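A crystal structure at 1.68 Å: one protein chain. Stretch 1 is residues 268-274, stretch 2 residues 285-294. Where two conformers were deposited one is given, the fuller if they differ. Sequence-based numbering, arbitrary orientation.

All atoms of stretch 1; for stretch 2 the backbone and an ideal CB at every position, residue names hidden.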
# COMPACT_ATOMS: atom_id res chain seq x y z
N SER A 268 4.35 -10.00 -16.82
CA SER A 268 3.47 -9.09 -16.07
C SER A 268 2.51 -8.38 -16.96
O SER A 268 2.71 -8.26 -18.17
CB SER A 268 4.30 -8.09 -15.21
OG SER A 268 4.92 -7.16 -16.04
N GLU A 269 1.41 -7.96 -16.35
CA GLU A 269 0.38 -7.17 -16.99
C GLU A 269 0.36 -5.78 -16.35
O GLU A 269 0.41 -5.68 -15.11
CB GLU A 269 -0.99 -7.78 -16.74
CG GLU A 269 -1.15 -9.20 -17.20
CD GLU A 269 -2.55 -9.70 -16.93
OE1 GLU A 269 -3.23 -9.27 -15.94
OE2 GLU A 269 -2.99 -10.53 -17.71
N LEU A 270 0.29 -4.75 -17.17
CA LEU A 270 0.20 -3.37 -16.71
C LEU A 270 -1.18 -2.82 -17.06
O LEU A 270 -1.62 -2.90 -18.21
CB LEU A 270 1.27 -2.52 -17.41
CG LEU A 270 1.34 -1.04 -17.06
CD1 LEU A 270 1.53 -0.76 -15.57
CD2 LEU A 270 2.50 -0.48 -17.88
N VAL A 271 -1.87 -2.28 -16.06
CA VAL A 271 -3.18 -1.67 -16.23
C VAL A 271 -3.10 -0.18 -15.85
O VAL A 271 -2.76 0.18 -14.70
CB VAL A 271 -4.24 -2.41 -15.38
CG1 VAL A 271 -5.54 -1.66 -15.34
CG2 VAL A 271 -4.43 -3.82 -15.89
N HIS A 272 -3.43 0.68 -16.80
CA HIS A 272 -3.53 2.10 -16.60
C HIS A 272 -4.99 2.51 -16.32
O HIS A 272 -5.92 2.05 -16.98
CB HIS A 272 -3.08 2.85 -17.87
CG HIS A 272 -1.70 2.53 -18.29
ND1 HIS A 272 -0.57 3.06 -17.66
CD2 HIS A 272 -1.23 1.73 -19.27
CE1 HIS A 272 0.50 2.60 -18.26
NE2 HIS A 272 0.13 1.78 -19.23
N LEU A 273 -5.17 3.43 -15.38
CA LEU A 273 -6.46 4.00 -15.09
C LEU A 273 -6.32 5.49 -15.45
O LEU A 273 -5.59 6.24 -14.79
CB LEU A 273 -6.80 3.77 -13.62
CG LEU A 273 -7.22 2.33 -13.28
CD1 LEU A 273 -7.19 2.10 -11.80
CD2 LEU A 273 -8.59 1.98 -13.86
N ASP A 274 -6.96 5.86 -16.55
CA ASP A 274 -6.87 7.18 -17.11
C ASP A 274 -7.42 8.21 -16.12
O ASP A 274 -8.53 8.08 -15.64
CB ASP A 274 -7.67 7.26 -18.41
CG ASP A 274 -6.96 6.66 -19.62
OD1 ASP A 274 -5.72 6.49 -19.58
OD2 ASP A 274 -7.67 6.50 -20.66
N UNK A 285 -13.42 5.46 -11.24
CA UNK A 285 -14.73 4.91 -11.65
C UNK A 285 -14.67 3.62 -12.43
O UNK A 285 -15.65 2.95 -12.49
CB UNK A 285 -15.48 5.94 -12.50
N UNK A 286 -13.55 3.30 -13.05
CA UNK A 286 -13.36 2.05 -13.80
C UNK A 286 -12.49 1.03 -13.07
O UNK A 286 -11.95 0.08 -13.72
CB UNK A 286 -12.74 2.36 -15.16
N UNK A 287 -12.33 1.20 -11.75
CA UNK A 287 -11.45 0.34 -10.96
C UNK A 287 -12.06 -0.98 -10.53
O UNK A 287 -11.33 -1.90 -10.18
CB UNK A 287 -10.99 1.10 -9.71
N UNK A 288 -13.37 -1.11 -10.60
CA UNK A 288 -14.02 -2.34 -10.13
C UNK A 288 -13.51 -3.58 -10.85
O UNK A 288 -13.10 -4.53 -10.19
CB UNK A 288 -15.54 -2.23 -10.31
N UNK A 289 -13.42 -3.54 -12.18
CA UNK A 289 -12.88 -4.69 -12.90
C UNK A 289 -11.44 -5.01 -12.60
O UNK A 289 -11.05 -6.17 -12.68
CB UNK A 289 -13.02 -4.46 -14.41
N UNK A 290 -10.66 -4.00 -12.24
CA UNK A 290 -9.25 -4.19 -11.90
C UNK A 290 -9.13 -4.88 -10.54
O UNK A 290 -8.27 -5.78 -10.38
CB UNK A 290 -8.51 -2.85 -11.89
N UNK A 291 -9.93 -4.46 -9.55
CA UNK A 291 -9.95 -5.16 -8.27
C UNK A 291 -10.42 -6.63 -8.42
O UNK A 291 -9.84 -7.56 -7.82
CB UNK A 291 -10.86 -4.41 -7.29
N UNK A 292 -11.44 -6.86 -9.23
CA UNK A 292 -11.91 -8.23 -9.51
C UNK A 292 -10.78 -9.07 -10.11
O UNK A 292 -10.54 -10.19 -9.69
CB UNK A 292 -13.11 -8.21 -10.46
N UNK A 293 -10.07 -8.51 -11.08
CA UNK A 293 -8.93 -9.19 -11.71
C UNK A 293 -7.82 -9.47 -10.71
O UNK A 293 -7.22 -10.54 -10.71
CB UNK A 293 -8.38 -8.35 -12.87
N UNK A 294 -7.52 -8.47 -9.89
CA UNK A 294 -6.52 -8.63 -8.81
C UNK A 294 -6.89 -9.79 -7.90
O UNK A 294 -6.06 -10.65 -7.61
CB UNK A 294 -6.40 -7.35 -7.99

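Strand 269-273 and the helix of stretch 2 run nearly antiparallel, at 157°, with axes 10.6 Å apart at closest. Glu269, Val271 and Leu273 point toward the second stretch, offering a carboxylate at one end and aliphatic surface along the rest.

Position 285 directs its CB sideways, with nothing of stretch 1 within 5.5 Å, so many residues would do. Its phi of -64° allows a proline ring, and the residue is Pro285.

At 286 the CB points toward stretch 1, and its ideal position lies 4.4 Å from Leu273 CD2. An aliphatic side chain could extend this contact; a small polar one could touch the leucine with its CB and turn its end elsewhere. Asp286 takes the second course: its CB is 4.4 Å from Leu273 CD2, its backbone O 3.9 Å from the same methyl, and its carboxylate lies farther off.

Position 287 points sideways, its ideal CB 4.5 Å from Leu273 CD1. Alanine, serine or threonine would be plausible, since a CB already meets the methyl; in Ser287 the CB lies 4.4 Å from Leu273 CD1. Ser287 adds a hydroxyl, to which position 291 returns.

Positions 288 and 289 are out of reach of stretch 1 and leave the choice wide. Gly288 has no side chain; Pro289 suits the first turn of a helix, where its missing N-H costs little.

Position 290 points toward the strand, its ideal CB 4.7 Å from Val271 CG1 and 5.1 Å from Leu273 CD1. With no polar partner nearby, valine, isoleucine or leucine would suit. Val290, with chi1 in t, places CG2 3.9 Å from Val271 CG1 and 4.1 Å from Leu273 CD2, so one methyl packs against both strand residues.

Positions 291 and 292 are out of reach, so stretch 1 leaves the choice open. Arg291 folds back one turn, its NH2 donating to Ser287 OG at 2.7 Å; Arg292 makes no contact with stretch 1.

At 293 the CB again points toward stretch 1, but nothing lies within 5.5 Å of its ideal position. The attraction is the carboxylate of Glu269, which calls for a long, positively charged side chain: lysine or arginine. Arg293 forms a salt bridge, Glu269 OE1 lying near the guanidinium plane at its edge. Arg293 NE donates to Glu269 OE1 at 3.3 Å, while weak bonds run from Arg293 NH2 to Glu269 OE1 and OE2, both 3.3 Å.

Position 294 is out of reach, so stretch 1 imposes no choice; Ala294 continues the helix.

Stretch 2 285-294: PDSGPVRRRA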
# COMPACT_ATOMS: atom_id res chain seq x y z
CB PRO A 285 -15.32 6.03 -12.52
CG PRO A 285 -14.15 6.91 -12.89
CD PRO A 285 -13.24 6.85 -11.69
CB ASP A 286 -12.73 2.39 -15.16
CG ASP A 286 -13.56 3.41 -15.94
OD1 ASP A 286 -14.79 3.41 -15.81
OD2 ASP A 286 -12.97 4.25 -16.60
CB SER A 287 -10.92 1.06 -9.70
OG SER A 287 -11.95 1.46 -8.84
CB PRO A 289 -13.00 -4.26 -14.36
CG PRO A 289 -14.20 -3.37 -14.35
CD PRO A 289 -14.02 -2.57 -13.09
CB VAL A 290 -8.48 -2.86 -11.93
CG1 VAL A 290 -7.00 -3.12 -11.87
CG2 VAL A 290 -8.76 -2.08 -13.22
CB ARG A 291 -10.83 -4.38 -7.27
CG ARG A 291 -10.12 -3.14 -6.72
CD ARG A 291 -10.84 -2.58 -5.52
NE ARG A 291 -12.27 -2.41 -5.78
CZ ARG A 291 -12.81 -1.41 -6.46
NH1 ARG A 291 -14.13 -1.38 -6.66
NH2 ARG A 291 -12.05 -0.44 -6.95
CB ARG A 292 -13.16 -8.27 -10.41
CG ARG A 292 -14.44 -7.92 -9.67
CD ARG A 292 -15.71 -8.24 -10.49
NE ARG A 292 -15.98 -7.24 -11.55
CZ ARG A 292 -16.41 -5.99 -11.34
NH1 ARG A 292 -16.66 -5.54 -10.10
NH2 ARG A 292 -16.60 -5.17 -12.36
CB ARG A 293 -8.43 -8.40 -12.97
CG ARG A 293 -7.10 -8.83 -13.55
CD ARG A 293 -7.11 -10.26 -14.05
NE ARG A 293 -5.82 -10.71 -14.59
CZ ARG A 293 -5.46 -12.00 -14.73
NH1 ARG A 293 -6.28 -12.98 -14.38
NH2 ARG A 293 -4.28 -12.30 -15.24
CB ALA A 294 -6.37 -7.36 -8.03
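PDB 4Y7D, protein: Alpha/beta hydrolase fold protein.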